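Local coordinates for protein virulence factor (Pectobacterium carotovorum, PDB 2W3Y) that is a bacterial virulence factor that carries a covalently attached palmitoyl chain and binds lipid vesicles, probably acting on membranes during infection of Drosophila, at residues A[8-11]-A[12-16]; A[89-92]-A[93-97]; A[142-145]-A[146-149]; A[226-230]-A[231-235]; A[252-255]-A[256-259]. All coordinates share one frame; numbering follows the deposited sequence.

Contact 1. Residues A[8-11]-A[12-16]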
# COMPACT_ATOMS: atom_id res chain seq x y z
N GLN A 8 16.66 -11.01 -13.75
CA GLN A 8 16.40 -10.61 -15.17
C GLN A 8 15.14 -11.26 -15.76
O GLN A 8 14.64 -10.82 -16.79
CB GLN A 8 17.63 -10.85 -16.06
CG GLN A 8 18.66 -9.69 -16.05
CD GLN A 8 18.17 -8.43 -16.77
OE1 GLN A 8 17.67 -8.49 -17.90
NE2 GLN A 8 18.32 -7.27 -16.11
N ASP A 9 14.64 -12.31 -15.10
CA ASP A 9 13.33 -12.87 -15.45
C ASP A 9 12.20 -11.90 -15.09
O ASP A 9 11.14 -11.91 -15.72
CB ASP A 9 13.10 -14.28 -14.86
CG ASP A 9 13.91 -14.56 -13.60
OD1 ASP A 9 13.75 -15.67 -13.04
OD2 ASP A 9 14.71 -13.70 -13.16
N VAL A 10 12.43 -11.05 -14.08
CA VAL A 10 11.53 -9.95 -13.76
C VAL A 10 11.57 -8.88 -14.85
O VAL A 10 10.52 -8.40 -15.29
CB VAL A 10 11.86 -9.31 -12.41
CG1 VAL A 10 10.62 -8.70 -11.79
CG2 VAL A 10 12.45 -10.34 -11.49
N ASP A 11 12.78 -8.50 -15.27
CA ASP A 11 12.97 -7.58 -16.40
C ASP A 11 12.22 -8.03 -17.67
O ASP A 11 11.53 -7.22 -18.31
CB ASP A 11 14.46 -7.33 -16.70
CG ASP A 11 14.69 -6.52 -17.99
OD1 ASP A 11 14.09 -5.43 -18.16
OD2 ASP A 11 15.48 -6.98 -18.84
N LEU A 12 12.33 -9.31 -18.01
CA LEU A 12 11.64 -9.86 -19.19
C LEU A 12 10.12 -9.82 -19.05
O LEU A 12 9.41 -9.55 -20.02
CB LEU A 12 12.10 -11.30 -19.46
CG LEU A 12 13.60 -11.56 -19.67
CD1 LEU A 12 13.89 -13.06 -19.79
CD2 LEU A 12 14.14 -10.80 -20.88
N TYR A 13 9.62 -10.11 -17.84
CA TYR A 13 8.19 -10.07 -17.54
C TYR A 13 7.62 -8.68 -17.80
O TYR A 13 6.58 -8.51 -18.47
CB TYR A 13 7.94 -10.51 -16.08
CG TYR A 13 6.47 -10.49 -15.72
CD1 TYR A 13 5.62 -11.55 -16.08
CD2 TYR A 13 5.91 -9.39 -15.03
CE1 TYR A 13 4.26 -11.52 -15.77
CE2 TYR A 13 4.56 -9.37 -14.72
CZ TYR A 13 3.75 -10.43 -15.08
OH TYR A 13 2.41 -10.41 -14.77
N PHE A 14 8.32 -7.67 -17.29
CA PHE A 14 7.93 -6.28 -17.45
C PHE A 14 8.16 -5.75 -18.87
O PHE A 14 7.34 -4.98 -19.37
CB PHE A 14 8.63 -5.42 -16.39
CG PHE A 14 7.92 -5.43 -15.06
CD1 PHE A 14 7.99 -6.55 -14.22
CD2 PHE A 14 7.16 -4.33 -14.65
CE1 PHE A 14 7.30 -6.57 -12.99
CE2 PHE A 14 6.49 -4.34 -13.42
CZ PHE A 14 6.56 -5.46 -12.59
N GLN A 15 9.24 -6.19 -19.52
CA GLN A 15 9.50 -5.84 -20.92
C GLN A 15 8.32 -6.26 -21.80
O GLN A 15 7.89 -5.52 -22.68
CB GLN A 15 10.83 -6.44 -21.44
CG GLN A 15 11.26 -5.97 -22.85
CD GLN A 15 12.09 -4.66 -22.86
OE1 GLN A 15 13.22 -4.62 -22.41
NE2 GLN A 15 11.51 -3.60 -23.40
N ASN A 16 7.78 -7.45 -21.53
CA ASN A 16 6.67 -7.97 -22.30
C ASN A 16 5.37 -7.20 -22.08
O ASN A 16 4.62 -6.95 -23.03
CB ASN A 16 6.47 -9.46 -22.01
CG ASN A 16 5.31 -10.05 -22.77
OD1 ASN A 16 4.32 -10.49 -22.18
ND2 ASN A 16 5.39 -10.02 -24.11
O HOH W 1 15.10 -6.63 -21.40
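Four successive i to i+4 bonds join 8-11 to 12-16, running from Leu12 N to Gln8 O, Tyr13 N to Asp9 O, Phe14 N to Val10 O and Gln15 N to Asp11 O; the last is the shortest of them at 2.8 Å. Phe14 N to Val10 O is the straightest, with 164° at the hydrogen. One helical turn apart, Val10 and Phe14 run alongside each other, CG1 of Val10 lying 4.1 Å from CE1 of Phe14. CG1, roughly anti to the backbone N of Val10 (chi1 -152°), is the branch that meets the ring. The same ring presents its edge to Val10 O, with Phe14 CD1 3.3 Å from that oxygen. Leu12 meets the preceding turn through its branch point: CG is 3.2 Å from Gln8 O. On the polar flank, a water donates to Asp11 OD2 at 2.6 Å and to Gln15 OE1 at 2.9 Å, bridging two side chains that do not bond directly. Their other partners come from helix 237-250: Asp11 OD1 receives Tyr250 OH and a salt bridge from Lys249, which also donates to Gln15 OE1. Phe14 meets Phe246 edge-to-face and touches Leu101, Val73 and Ala77. This division into a buried apolar side and a polar flank bridged by a water is typical of an amphipathic helix, here the N-terminal helix 9-18 laid over the helical layer of the fold.

Contact 2. Residues A[89-92]-A[93-97]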
# COMPACT_ATOMS: atom_id res chain seq x y z
N TYR A 89 -8.85 -2.72 -11.55
CA TYR A 89 -9.18 -2.85 -10.13
C TYR A 89 -9.44 -4.32 -9.70
O TYR A 89 -10.03 -4.56 -8.66
CB TYR A 89 -10.34 -1.91 -9.76
CG TYR A 89 -10.05 -0.48 -10.18
CD1 TYR A 89 -9.32 0.37 -9.35
CD2 TYR A 89 -10.46 -0.00 -11.42
CE1 TYR A 89 -9.03 1.67 -9.74
CE2 TYR A 89 -10.16 1.30 -11.84
CZ TYR A 89 -9.45 2.13 -10.97
OH TYR A 89 -9.12 3.41 -11.37
N HIS A 90 -8.96 -5.27 -10.49
CA HIS A 90 -9.10 -6.69 -10.15
C HIS A 90 -7.86 -7.12 -9.40
O HIS A 90 -6.75 -7.11 -9.96
CB HIS A 90 -9.29 -7.56 -11.40
CG HIS A 90 -10.69 -7.53 -11.95
ND1 HIS A 90 -11.13 -8.40 -12.92
CD2 HIS A 90 -11.74 -6.74 -11.65
CE1 HIS A 90 -12.39 -8.14 -13.20
NE2 HIS A 90 -12.79 -7.13 -12.44
N TYR A 91 -8.05 -7.49 -8.14
CA TYR A 91 -6.93 -7.88 -7.27
C TYR A 91 -6.00 -8.96 -7.87
O TYR A 91 -4.77 -8.93 -7.69
CB TYR A 91 -7.41 -8.33 -5.91
CG TYR A 91 -6.27 -8.68 -4.99
CD1 TYR A 91 -5.51 -7.68 -4.40
CD2 TYR A 91 -5.91 -10.02 -4.76
CE1 TYR A 91 -4.44 -7.98 -3.57
CE2 TYR A 91 -4.82 -10.32 -3.93
CZ TYR A 91 -4.10 -9.29 -3.35
OH TYR A 91 -3.04 -9.52 -2.53
N ASP A 92 -6.59 -9.92 -8.59
CA ASP A 92 -5.81 -11.04 -9.12
C ASP A 92 -4.71 -10.59 -10.09
O ASP A 92 -3.66 -11.20 -10.15
CB ASP A 92 -6.71 -12.13 -9.72
CG ASP A 92 -7.41 -12.98 -8.64
OD1 ASP A 92 -8.58 -13.41 -8.87
OD2 ASP A 92 -6.81 -13.25 -7.56
N ILE A 93 -4.94 -9.51 -10.84
CA ILE A 93 -3.91 -8.93 -11.73
C ILE A 93 -2.77 -8.24 -10.96
O ILE A 93 -1.58 -8.40 -11.32
CB ILE A 93 -4.54 -7.98 -12.78
CG1 ILE A 93 -5.53 -8.76 -13.67
CG2 ILE A 93 -3.45 -7.29 -13.59
CD1 ILE A 93 -6.41 -7.89 -14.53
N TRP A 94 -3.13 -7.50 -9.91
CA TRP A 94 -2.16 -6.96 -8.93
C TRP A 94 -1.32 -8.08 -8.27
O TRP A 94 -0.11 -7.94 -8.10
CB TRP A 94 -2.88 -6.14 -7.85
CG TRP A 94 -3.44 -4.82 -8.35
CD1 TRP A 94 -4.61 -4.63 -9.03
CD2 TRP A 94 -2.84 -3.52 -8.20
NE1 TRP A 94 -4.77 -3.29 -9.32
CE2 TRP A 94 -3.70 -2.59 -8.83
CE3 TRP A 94 -1.66 -3.05 -7.62
CZ2 TRP A 94 -3.42 -1.20 -8.89
CZ3 TRP A 94 -1.37 -1.68 -7.67
CH2 TRP A 94 -2.26 -0.78 -8.30
N LYS A 95 -1.98 -9.18 -7.90
CA LYS A 95 -1.25 -10.31 -7.32
C LYS A 95 -0.26 -10.96 -8.31
O LYS A 95 0.88 -11.26 -7.93
CB LYS A 95 -2.23 -11.34 -6.73
CG LYS A 95 -1.56 -12.50 -6.00
CD LYS A 95 -2.59 -13.44 -5.37
CE LYS A 95 -3.29 -14.29 -6.42
NZ LYS A 95 -4.35 -15.19 -5.83
N GLU A 96 -0.68 -11.16 -9.56
CA GLU A 96 0.20 -11.71 -10.62
C GLU A 96 1.49 -10.88 -10.79
O GLU A 96 2.59 -11.44 -10.90
CB GLU A 96 -0.57 -11.80 -11.95
CG GLU A 96 0.23 -12.29 -13.20
CD GLU A 96 0.38 -13.82 -13.28
OE1 GLU A 96 0.02 -14.53 -12.30
OE2 GLU A 96 0.86 -14.30 -14.34
N VAL A 97 1.34 -9.56 -10.76
CA VAL A 97 2.47 -8.63 -10.98
C VAL A 97 3.39 -8.59 -9.75
O VAL A 97 4.63 -8.60 -9.89
CB VAL A 97 1.95 -7.22 -11.40
CG1 VAL A 97 3.06 -6.16 -11.32
CG2 VAL A 97 1.32 -7.25 -12.82
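Ile93 N bonds to His90 O at 3.1 Å, an i to i+3 bond in the first turn after the N-cap, bent at the hydrogen and with the donor standing 46° out of the carbonyl plane. Beyond this amide, the Ile93 side chain keeps CB 3.7 Å from His90 O and packs on Val78 of helix 57-81. Trp94 brings the edge of its indole to the same oxygen: CD1 lies 3.4 Å from His90 O, near the ring plane. CG is turned away from the carbonyl carbon of Trp94 (chi1 -70°), which carries the indole back toward the start of the helix, where NE1 donates to Lys88 O. His90 occupies the N-cap position, and this is the opening of helix 91-105, wedged between helix 57-81 and the sheet, with Trp94 touching both Ser75 and Leu169. Lys95 follows, its N bonded to Tyr91 O at 2.8 Å. Its side chain crosses Tyr91 at about a right angle, CB resting 3.9 Å from CE2 of Tyr91, while Tyr91 OH is hydrogen-bonded to Ile193 O of the sheet. The lysine chain bends at chi3 (74°) and comes alongside Asp92, where NZ and Asp92 OD2 form a long salt bridge of 3.6 Å. Glu96 N then bonds to Asp92 O at 3.0 Å, and the Glu96 side chain leads away to touch Tyr13 of helix 9-18.

Contact 3. Residues A[142-145]-A[146-149]. With PLM (palmitic acid), chain C.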
# COMPACT_ATOMS: atom_id res chain seq x y z
N THR A 142 -4.87 11.12 14.12
CA THR A 142 -5.88 12.13 13.76
C THR A 142 -5.67 12.73 12.38
O THR A 142 -6.66 13.12 11.73
CB THR A 142 -5.99 13.30 14.80
OG1 THR A 142 -4.71 13.95 14.92
CG2 THR A 142 -6.46 12.78 16.15
N GLY A 143 -4.41 12.83 11.94
CA GLY A 143 -4.08 13.27 10.58
C GLY A 143 -4.60 12.33 9.50
O GLY A 143 -5.24 12.77 8.54
N PHE A 144 -4.32 11.04 9.64
CA PHE A 144 -4.89 10.02 8.74
C PHE A 144 -6.43 10.03 8.80
O PHE A 144 -7.09 9.92 7.76
CB PHE A 144 -4.33 8.64 9.06
CG PHE A 144 -4.94 7.53 8.25
CD1 PHE A 144 -4.62 7.38 6.90
CD2 PHE A 144 -5.84 6.63 8.82
CE1 PHE A 144 -5.20 6.35 6.13
CE2 PHE A 144 -6.41 5.59 8.05
CZ PHE A 144 -6.08 5.46 6.70
N ALA A 145 -7.00 10.17 10.00
CA ALA A 145 -8.46 10.24 10.16
C ALA A 145 -9.10 11.36 9.34
O ALA A 145 -10.15 11.14 8.71
CB ALA A 145 -8.88 10.33 11.65
N THR A 146 -8.48 12.55 9.35
CA THR A 146 -8.93 13.66 8.50
C THR A 146 -8.79 13.32 7.01
O THR A 146 -9.70 13.59 6.22
CB THR A 146 -8.20 15.01 8.84
OG1 THR A 146 -8.50 15.40 10.18
CG2 THR A 146 -8.63 16.13 7.90
N PHE A 147 -7.66 12.73 6.63
CA PHE A 147 -7.49 12.34 5.22
C PHE A 147 -8.61 11.39 4.75
O PHE A 147 -9.20 11.58 3.68
CB PHE A 147 -6.13 11.65 4.98
CG PHE A 147 -6.10 10.85 3.71
CD1 PHE A 147 -5.94 11.49 2.48
CD2 PHE A 147 -6.31 9.46 3.73
CE1 PHE A 147 -5.96 10.77 1.29
CE2 PHE A 147 -6.34 8.73 2.54
CZ PHE A 147 -6.16 9.39 1.32
N LEU A 148 -8.87 10.36 5.56
CA LEU A 148 -9.76 9.26 5.17
C LEU A 148 -11.19 9.76 5.13
O LEU A 148 -11.96 9.39 4.23
CB LEU A 148 -9.61 8.06 6.12
CG LEU A 148 -10.18 6.71 5.67
CD1 LEU A 148 -9.41 6.11 4.49
CD2 LEU A 148 -10.27 5.74 6.85
N GLN A 149 -11.53 10.62 6.09
CA GLN A 149 -12.86 11.21 6.16
C GLN A 149 -13.18 12.01 4.90
O GLN A 149 -14.25 11.82 4.27
CB GLN A 149 -12.98 12.05 7.44
CG GLN A 149 -14.28 12.81 7.57
CD GLN A 149 -14.50 13.32 8.99
OE1 GLN A 149 -13.66 14.03 9.56
NE2 GLN A 149 -15.63 12.94 9.56
C1 PLM C . -14.54 7.57 6.63
O2 PLM C . -15.59 8.27 6.57
C2 PLM C . -14.53 6.15 6.08
C3 PLM C . -13.70 5.99 4.81
C4 PLM C . -13.73 4.57 4.23
C5 PLM C . -12.83 3.61 5.00
C6 PLM C . -13.28 2.15 4.87
C7 PLM C . -12.16 1.19 5.26
C8 PLM C . -12.68 -0.16 5.79
C9 PLM C . -12.41 -1.25 4.75
CA PLM C . -11.37 -2.27 5.18
CB PLM C . -10.11 -2.19 4.32
CC PLM C . -8.92 -2.73 5.09
CD PLM C . -7.67 -1.89 4.88
CE PLM C . -6.56 -2.73 4.27
CF PLM C . -5.19 -2.09 4.46
O HOH W 2 -9.28 13.63 12.80
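The start of helix 142-159 reaches the bound palmitic acid through Leu148, and Phe144, Phe147 and Leu148 supply the apolar side of the contact. Phe144 and Leu148 run in the same direction one turn apart: CE2 of Phe144 is 4.0 Å from CD2 of Leu148, and Leu148 CB sits over one face of the ring. With chi1 at -165°, Leu148 swings CG away from its backbone N and between the Phe144 ring and the lipid, CG being 3.7 Å from C3 of the palmitic acid and CD2 3.8 Å from its C5. Phe147, three residues after Phe144, brings CD2 to 4.1 Å from Phe144 CE1, the two side chains meeting at a slant; its ring also meets Phe262. Beneath them, Leu148 N bonds to Phe144 O at 2.9 Å. On the outer side, a water donates to Thr142 O at 2.9 Å and also lies within hydrogen-bonding distance of Thr146 OG1. Phe144 is backed by Ala126, Val129 and Ile130 of helix 125-134, and Phe147 by Gln43 and Gln45 of strand 40-49. Leu148 offers only carbon to the lipid, which is consistent with apolar packing along an acyl chain that is probably tethered at Cys209, which Gln149 touches.

Contact 4. Residues A[226-230]-A[231-235]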
# COMPACT_ATOMS: atom_id res chain seq x y z
N GLY A 226 5.98 -8.34 0.74
CA GLY A 226 7.25 -8.83 1.23
C GLY A 226 8.03 -7.72 1.89
O GLY A 226 7.62 -6.56 1.88
N THR A 227 9.17 -8.10 2.46
CA THR A 227 10.09 -7.17 3.12
C THR A 227 11.21 -6.85 2.12
O THR A 227 11.78 -7.77 1.53
CB THR A 227 10.69 -7.83 4.37
OG1 THR A 227 9.64 -8.20 5.27
CG2 THR A 227 11.68 -6.90 5.10
N PHE A 228 11.51 -5.57 1.92
CA PHE A 228 12.61 -5.20 1.02
C PHE A 228 13.99 -5.49 1.60
O PHE A 228 14.22 -5.33 2.79
CB PHE A 228 12.52 -3.73 0.58
CG PHE A 228 13.58 -3.35 -0.43
CD1 PHE A 228 13.55 -3.88 -1.71
CD2 PHE A 228 14.60 -2.46 -0.09
CE1 PHE A 228 14.52 -3.53 -2.65
CE2 PHE A 228 15.57 -2.11 -1.02
CZ PHE A 228 15.53 -2.64 -2.29
N ARG A 229 14.89 -5.93 0.73
CA ARG A 229 16.28 -6.24 1.08
C ARG A 229 17.09 -4.96 1.21
O ARG A 229 18.01 -4.70 0.42
CB ARG A 229 16.89 -7.16 0.02
CG ARG A 229 16.23 -8.51 -0.10
CD ARG A 229 17.17 -9.50 -0.74
NE ARG A 229 16.86 -9.76 -2.13
CZ ARG A 229 17.71 -10.26 -3.02
NH1 ARG A 229 18.96 -10.54 -2.68
NH2 ARG A 229 17.31 -10.45 -4.26
N ILE A 230 16.75 -4.15 2.21
CA ILE A 230 17.39 -2.83 2.40
C ILE A 230 18.88 -2.92 2.79
O ILE A 230 19.69 -2.07 2.39
CB ILE A 230 16.57 -1.94 3.41
CG1 ILE A 230 17.01 -0.48 3.36
CG2 ILE A 230 16.62 -2.51 4.83
CD1 ILE A 230 16.62 0.26 2.08
N GLU A 231 19.21 -3.96 3.55
CA GLU A 231 20.57 -4.26 4.01
C GLU A 231 21.51 -4.54 2.84
O GLU A 231 22.60 -3.97 2.76
CB GLU A 231 20.58 -5.44 4.97
CG GLU A 231 19.75 -5.25 6.26
CD GLU A 231 18.24 -5.50 6.08
OE1 GLU A 231 17.49 -5.16 7.02
OE2 GLU A 231 17.81 -6.02 5.01
N GLU A 232 21.06 -5.41 1.92
CA GLU A 232 21.78 -5.72 0.70
C GLU A 232 21.85 -4.55 -0.28
O GLU A 232 22.83 -4.41 -0.99
CB GLU A 232 21.16 -6.93 0.00
CG GLU A 232 21.47 -8.25 0.69
CD GLU A 232 20.47 -9.34 0.35
OE1 GLU A 232 20.57 -9.91 -0.76
OE2 GLU A 232 19.60 -9.64 1.21
N TYR A 233 20.81 -3.72 -0.31
CA TYR A 233 20.80 -2.53 -1.17
C TYR A 233 21.92 -1.54 -0.78
O TYR A 233 22.53 -0.91 -1.65
CB TYR A 233 19.42 -1.85 -1.16
CG TYR A 233 19.34 -0.59 -2.00
CD1 TYR A 233 19.00 -0.66 -3.35
CD2 TYR A 233 19.61 0.66 -1.45
CE1 TYR A 233 18.94 0.51 -4.14
CE2 TYR A 233 19.55 1.81 -2.21
CZ TYR A 233 19.21 1.74 -3.55
OH TYR A 233 19.15 2.90 -4.29
N PHE A 234 22.18 -1.42 0.51
CA PHE A 234 23.21 -0.51 1.00
C PHE A 234 24.60 -1.15 1.17
O PHE A 234 25.57 -0.45 1.44
CB PHE A 234 22.77 0.15 2.31
CG PHE A 234 21.90 1.36 2.13
CD1 PHE A 234 22.47 2.61 1.89
CD2 PHE A 234 20.51 1.25 2.20
CE1 PHE A 234 21.66 3.74 1.72
CE2 PHE A 234 19.70 2.37 2.03
CZ PHE A 234 20.27 3.62 1.80
N SER A 235 24.69 -2.47 1.00
CA SER A 235 25.97 -3.17 1.17
C SER A 235 26.49 -3.82 -0.11
O SER A 235 27.70 -4.03 -0.27
CB SER A 235 25.90 -4.20 2.30
OG SER A 235 25.19 -5.36 1.91
O HOH W 3 15.05 -6.57 5.08
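Glu232 OE1 takes a 2.6 Å hydrogen bond from Arg229 NH1 that is also a salt bridge, at the junction where strand 214-228 passes into helix 230-235. Arg229 is both the N-cap residue and the centre of an inverse gamma turn, whose Ile230 N to Phe228 O bond is weak. The carboxylate oxygen lies near the guanidinium plane and is met from the syn side but 32° out of the carboxylate plane; the two flat groups are turned 56° apart, and one N-H, from NH1, makes the bond. Arg229 NH2 donates separately to Ala104 O, fixing the guanidinium from a second direction. Tyr233 N bonds to Arg229 O at 3.1 Å, closing the first helical turn. A water lies 2.8 Å from Glu231 OE2 and 2.7 Å from Phe228 O, within hydrogen-bonding reach of both, on the side where Glu231 bends back at chi2 (81°). Toward the core, CE2 of Phe228 packs 3.9 Å from CB of Tyr233, and these side chains also touch Met67 and Leu66 of helix 57-81. Ile230 and Phe234 lie alongside each other one turn apart, and CD1 of Ile230 reaches within 3.7 Å of CE2 of Phe234, while the edge of that ring faces Ile230 O.

Contact 5. Residues A[252-255]-A[256-259]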
# COMPACT_ATOMS: atom_id res chain seq x y z
N GLY A 252 6.76 4.32 -13.04
CA GLY A 252 5.41 4.85 -13.19
C GLY A 252 5.36 6.31 -12.75
O GLY A 252 6.26 6.79 -12.08
N LYS A 253 4.30 7.01 -13.15
CA LYS A 253 4.00 8.34 -12.61
C LYS A 253 3.99 8.30 -11.08
O LYS A 253 3.63 7.30 -10.49
CB LYS A 253 2.63 8.80 -13.11
CG LYS A 253 2.67 9.81 -14.26
CD LYS A 253 2.93 9.16 -15.58
CE LYS A 253 2.78 10.20 -16.69
NZ LYS A 253 3.50 9.80 -17.92
N ALA A 254 4.40 9.40 -10.45
CA ALA A 254 4.46 9.48 -8.99
C ALA A 254 3.11 9.21 -8.31
O ALA A 254 2.11 9.87 -8.61
CB ALA A 254 5.03 10.85 -8.55
N ILE A 255 3.09 8.24 -7.40
CA ILE A 255 1.89 7.99 -6.58
C ILE A 255 1.54 9.16 -5.67
O ILE A 255 0.38 9.34 -5.31
CB ILE A 255 1.90 6.64 -5.81
CG1 ILE A 255 2.98 6.62 -4.70
CG2 ILE A 255 2.03 5.45 -6.78
CD1 ILE A 255 2.87 5.45 -3.73
N ASP A 256 2.53 9.98 -5.31
CA ASP A 256 2.25 11.19 -4.50
C ASP A 256 1.45 12.29 -5.23
O ASP A 256 0.98 13.25 -4.59
CB ASP A 256 3.50 11.72 -3.77
CG ASP A 256 4.52 12.39 -4.71
OD1 ASP A 256 4.24 12.59 -5.90
OD2 ASP A 256 5.63 12.73 -4.21
N ASP A 257 1.29 12.16 -6.55
CA ASP A 257 0.36 13.00 -7.32
C ASP A 257 -1.09 12.47 -7.40
O ASP A 257 -1.97 13.18 -7.88
CB ASP A 257 0.87 13.26 -8.75
CG ASP A 257 2.16 14.07 -8.79
OD1 ASP A 257 2.36 14.96 -7.92
OD2 ASP A 257 2.97 13.83 -9.71
N ALA A 258 -1.34 11.24 -6.93
CA ALA A 258 -2.71 10.69 -6.96
C ALA A 258 -3.66 11.34 -5.94
O ALA A 258 -3.25 11.72 -4.84
CB ALA A 258 -2.68 9.16 -6.78
N ASP A 259 -4.93 11.45 -6.31
CA ASP A 259 -5.97 11.96 -5.43
C ASP A 259 -6.17 11.07 -4.18
O ASP A 259 -6.58 11.58 -3.13
CB ASP A 259 -7.30 12.11 -6.20
CG ASP A 259 -7.15 12.96 -7.46
OD1 ASP A 259 -7.43 14.17 -7.38
OD2 ASP A 259 -6.73 12.41 -8.52
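Ala254 and Asp257 meet through backbone as well as side chain: Asp257 N bonds to Ala254 O at 3.2 Å, and one residue on, Ala258 N bonds to Ile255 O at 3.0 Å. Both are i to i+3 bonds, and in both the donor stands 62° out of the carbonyl plane, the steep approach of a short 3-10 turn. This turn lies in the connection from helix 237-250 to strand 262-266. Its tight side is made by Ile255, which is buried. CG1 of this residue lies between its own N and carbonyl carbon (chi1 67°), a less common setting for isoleucine, and sits 3.4 Å from Asp256 N. The side chain then packs on Glu68, Val71 and Ala72 of helix 57-81, on Ile32 and on Tyr44 of strand 40-49. Ala258 also touches Tyr44, with its CB 3.4 Å from Ile255 O. The opposite character belongs to Ala254, Asp256 and Asp257, all exposed. There the methyl of Ala254 is flanked by two carboxylates, CB being 3.3 Å from Asp256 OD1 and 3.8 Å from Asp257 OD2; Asp256 holds its CG between backbone N and carbonyl carbon (chi1 72°) as OD1 meets that methyl. Asp256 also touches Tyr261. Before the turn, Lys253 NZ is hydrogen-bonded to Ser26 O and Thr29 O, tying the loop to the chain that precedes strand 36-37. The chemistry implies a turn held in shape by two backbone bonds and anchored chiefly by Ile255, with Ala258 beside it, while its aspartates lie on the exposed side and probably add negative charge to this surface.

In the fold
From the N terminus, contacts 1, 2, 3, 4 and 5 come in series, none nested and none crossing; each is a local turn, not the closure of a long loop. Contact 1 and contact 2 belong to helices 9-18 and 91-105, which touch directly, Phe14 CZ lying 3.8 Å from Val97 CG1. Contact 3, across the chain's centre from contacts 1, 2 and 4, flanks the lipid. Contact 4 joins strand 214-228 to helix 230-235, and contact 5 lies between helix 237-250 and strand 262-266. Contacts 3 and 5 approach to about 5 Å between nearest atoms. Helix 57-81 receives side chains from contacts 1, 2, 4 and 5.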